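Local coordinates for protein flavodoxin (Bacillus cereus, PDB 6FSG) that binds flavin mononucleotide and probably serves as a low-potential electron donor to redox enzymes, at residues 106-109 / 110-113; 139-142 / 143-146. All coordinates share one frame; numbering follows the deposited sequence. Where two conformers were deposited one is given.

Both contacts are local, and each sits at the C-terminal end of a helix. From the N terminus, the chain builds most of the parallel sheet before it reaches interaction 1, in residues 106-113. These residues end helix 100-111, the helix of the beta-alpha-beta unit between strands 84-91 and 115-124. The chain then runs through edge strand 115-124 into helix 129-144. Interaction 2 lies at residues 139-146, where that helix ends. The two contacts follow in series and neither nest nor cross. The centres of interactions 1 and 2 are about 19 Å apart. Leu109 and Phe142 of these turns pack on strands 84-91 and 115-124 of the flavodoxin sheet.

Interaction 1 (106-109 / 110-113); sequences IEKL and QERG. With GLC (alpha-D-glucopyranose), chain D.
Lys108 and Glu111 form a salt bridge one helical turn apart. The Lys108 chain starts from CB pointing away from residues 110-113. CG lies anti to the backbone N (chi1 -172°). The chain then bends at chi2 and chi3, which turns CD and CE back over Glu111. Lys108 CD lies 3.6 Å from Glu111 OE1. Lys108 CE comes in to 3.4 Å from Glu111 OE1. Lys108 NZ completes the approach at 2.8 Å from Glu111 OE1, on the syn side of the carboxylate and 23° out of its plane. The same ammonium group also makes a salt bridge with Asp76, a residue that lines the glucose pocket.

In the conformer described, Glu107 runs beside Glu111 and points the same way. Their carboxylate planes are then 13° apart, and Glu107 OE1 is 4.2 Å from Glu111 OE2. On another side of the turn, the Ile106 methyl CG2 packs against the Gln110 amide, 3.5 Å from NE2. Leu109 turns toward the sheet and touches Ala85, Val87 and Val116.

Backbone bonds from Gln110 N to Ile106 O, Glu111 N to Glu107 O and Arg112 N to Lys108 O continue the helix. Gly113 then leaves it with positive phi in a Schellman motif. Arg112 bends at chi2 and chi3 and extends away from the turn. Its NE bonds to the carbonyl of Ile78, while Arg112 NH2 donates to glucose O5 at 2.6 Å, with the oxygen at the guanidinium edge.

Lys108 bridges Glu111 and Asp76, which would probably offset their negative charge. The bond from Arg112 NE to Ile78 O helps orient the guanidinium, whose NH2 gives one hydrogen bond to the sugar ring oxygen.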
# COMPACT_ATOMS: atom_id res chain seq x y z
N ILE A 106 5.55 4.52 3.94
CA ILE A 106 4.90 5.13 5.10
C ILE A 106 5.49 6.51 5.38
O ILE A 106 4.77 7.49 5.59
CB ILE A 106 4.96 4.20 6.33
CG1 ILE A 106 3.95 3.04 6.18
CG2 ILE A 106 4.71 5.00 7.63
CD1 ILE A 106 4.06 2.00 7.27
N GLU A 107 6.82 6.59 5.41
CA GLU A 107 7.47 7.87 5.69
C GLU A 107 7.03 8.95 4.71
O GLU A 107 6.78 10.10 5.10
CB GLU A 107 8.99 7.68 5.63
CG GLU A 107 9.84 8.93 5.80
CD GLU A 107 11.30 8.62 5.57
OE1 GLU A 107 11.73 8.50 4.40
OE2 GLU A 107 12.02 8.44 6.56
N LYS A 108 6.97 8.62 3.41
CA LYS A 108 6.60 9.63 2.42
C LYS A 108 5.16 10.09 2.59
O LYS A 108 4.86 11.28 2.51
CB LYS A 108 6.88 9.10 1.01
CG LYS A 108 6.72 10.14 -0.11
CD LYS A 108 7.61 11.38 0.06
CE LYS A 108 9.10 11.02 0.03
NZ LYS A 108 9.95 12.24 0.12
N LEU A 109 4.25 9.15 2.86
CA LEU A 109 2.87 9.52 3.15
C LEU A 109 2.79 10.47 4.34
O LEU A 109 2.04 11.45 4.30
CB LEU A 109 2.02 8.28 3.41
CG LEU A 109 1.76 7.38 2.19
CD1 LEU A 109 1.36 5.98 2.62
CD2 LEU A 109 0.69 7.98 1.30
N GLN A 110 3.57 10.21 5.39
CA GLN A 110 3.59 11.09 6.55
C GLN A 110 4.05 12.49 6.16
O GLN A 110 3.47 13.49 6.61
CB GLN A 110 4.54 10.55 7.62
CG GLN A 110 4.17 9.21 8.20
CD GLN A 110 5.31 8.63 9.03
OE1 GLN A 110 6.46 9.07 8.93
NE2 GLN A 110 4.99 7.64 9.86
N GLU A 111 5.11 12.57 5.35
CA GLU A 111 5.66 13.86 4.96
C GLU A 111 4.64 14.69 4.20
O GLU A 111 4.68 15.92 4.28
CB GLU A 111 6.89 13.66 4.07
CG GLU A 111 8.12 13.18 4.81
CD GLU A 111 9.31 12.93 3.90
OE1 GLU A 111 9.22 13.20 2.68
OE2 GLU A 111 10.35 12.46 4.42
N ARG A 112 3.76 14.06 3.44
CA ARG A 112 2.81 14.78 2.61
C ARG A 112 1.49 15.06 3.34
O ARG A 112 0.57 15.62 2.73
CB ARG A 112 2.56 14.05 1.29
CG ARG A 112 3.82 13.69 0.47
CD ARG A 112 4.86 14.80 0.38
NE ARG A 112 4.25 16.02 -0.13
CZ ARG A 112 4.75 17.23 0.05
NH1 ARG A 112 5.90 17.38 0.67
NH2 ARG A 112 4.10 18.28 -0.41
N GLY A 113 1.41 14.73 4.63
CA GLY A 113 0.29 15.11 5.47
C GLY A 113 -0.77 14.06 5.67
O GLY A 113 -1.78 14.34 6.34
C1 GLC D . 4.44 21.14 1.04
C2 GLC D . 5.64 20.54 1.76
C3 GLC D . 6.91 21.20 1.25
C4 GLC D . 6.99 21.08 -0.27
C5 GLC D . 5.69 21.51 -0.95
C6 GLC D . 5.73 21.13 -2.43
O1 GLC D . 4.38 22.55 1.26
O2 GLC D . 5.53 20.73 3.17
O3 GLC D . 8.04 20.55 1.83
O4 GLC D . 8.07 21.89 -0.74
O5 GLC D . 4.57 20.88 -0.36
O6 GLC D . 4.41 21.11 -2.97

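Interaction 2 (139-142 / 143-146); sequences GAEF and VKHL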
# COMPACT_ATOMS: atom_id res chain seq x y z
N GLY A 139 -7.80 -4.67 6.03
CA GLY A 139 -8.89 -4.01 5.34
C GLY A 139 -10.00 -3.58 6.28
O GLY A 139 -10.52 -2.46 6.16
N ALA A 140 -10.38 -4.45 7.22
CA ALA A 140 -11.45 -4.13 8.16
C ALA A 140 -11.06 -2.96 9.06
O ALA A 140 -11.88 -2.08 9.33
CB ALA A 140 -11.76 -5.35 9.02
N GLU A 141 -9.82 -2.94 9.56
CA GLU A 141 -9.39 -1.85 10.42
C GLU A 141 -9.26 -0.54 9.64
O GLU A 141 -9.56 0.54 10.17
CB GLU A 141 -8.09 -2.21 11.13
CG GLU A 141 -8.26 -3.29 12.20
CD GLU A 141 -9.06 -2.78 13.37
OE1 GLU A 141 -8.67 -1.73 13.91
OE2 GLU A 141 -10.07 -3.42 13.73
N PHE A 142 -8.80 -0.62 8.38
CA PHE A 142 -8.70 0.59 7.57
C PHE A 142 -10.05 1.27 7.43
O PHE A 142 -10.18 2.49 7.63
CB PHE A 142 -8.10 0.26 6.20
CG PHE A 142 -7.81 1.49 5.38
CD1 PHE A 142 -6.63 2.21 5.56
CD2 PHE A 142 -8.73 1.96 4.46
CE1 PHE A 142 -6.38 3.37 4.83
CE2 PHE A 142 -8.47 3.09 3.71
CZ PHE A 142 -7.30 3.80 3.90
N VAL A 143 -11.09 0.50 7.11
CA VAL A 143 -12.40 1.10 6.87
C VAL A 143 -12.89 1.84 8.11
O VAL A 143 -13.55 2.88 8.00
CB VAL A 143 -13.40 0.03 6.41
CG1 VAL A 143 -14.78 0.64 6.21
CG2 VAL A 143 -12.96 -0.61 5.11
N LYS A 144 -12.60 1.31 9.31
CA LYS A 144 -13.10 1.92 10.54
C LYS A 144 -12.71 3.39 10.64
O LYS A 144 -13.41 4.18 11.29
CB LYS A 144 -12.57 1.19 11.78
CG LYS A 144 -13.11 -0.21 11.99
CD LYS A 144 -12.64 -0.77 13.34
CE LYS A 144 -13.08 -2.21 13.55
NZ LYS A 144 -12.53 -2.83 14.79
N HIS A 145 -11.58 3.79 10.04
CA HIS A 145 -11.09 5.16 10.11
C HIS A 145 -11.76 6.09 9.10
O HIS A 145 -11.57 7.30 9.18
CB HIS A 145 -9.58 5.17 9.90
CG HIS A 145 -8.82 4.64 11.08
ND1 HIS A 145 -8.39 5.45 12.10
CD2 HIS A 145 -8.42 3.38 11.40
CE1 HIS A 145 -7.76 4.72 13.01
NE2 HIS A 145 -7.76 3.46 12.60
N LEU A 146 -12.51 5.55 8.15
CA LEU A 146 -13.24 6.40 7.22
C LEU A 146 -14.53 6.87 7.89
O LEU A 146 -15.02 6.28 8.85
CB LEU A 146 -13.53 5.62 5.95
CG LEU A 146 -12.30 4.99 5.29
CD1 LEU A 146 -12.77 4.17 4.12
CD2 LEU A 146 -11.30 6.03 4.86
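Glu141 and Lys144 form a salt bridge near the C-terminal end of helix 129-144. Lys144 NZ lies 2.7 Å from Glu141 OE2, on the syn side and 22° out of the carboxylate plane. The glutamate chain bends at chi2 (-68°), which brings its carboxylate round to meet the extended lysine. Lys144 CE also lies beside Glu141 OE2, at 3.2 Å.

Backbone hydrogen bonding shifts here from partners four residues apart to partners three apart. Val143 N bonds to Gly139 O at 3.2 Å. Lys144 N makes two weak bonds, to Ala140 O and Glu141 O. His145 N reaches Phe142 O at 3.1 Å from above the carbonyl plane. Leu146 N bonds back to Val143 O.

Helix 129-144 follows edge strand 115-124 in the flavodoxin fold and packs against the parallel sheet. The turn lies away from the FMN and glucose sites.

Apolar packing is carried by Phe142. Its ring turns into the protein onto Ala86, Val117 and Leu118. Phe142 CE2 lies 4.2 Å from Leu146 CD2, in an oblique approach.

Two further side chains lie against backbone carbonyls. In the conformer described, the Val143 methyl CG2 sits near Gly139 O, and the valine also touches Thr28 and Asn30. The His145 ring turns an edge to the helix, with His145 CD2 3.3 Å from Glu141 O.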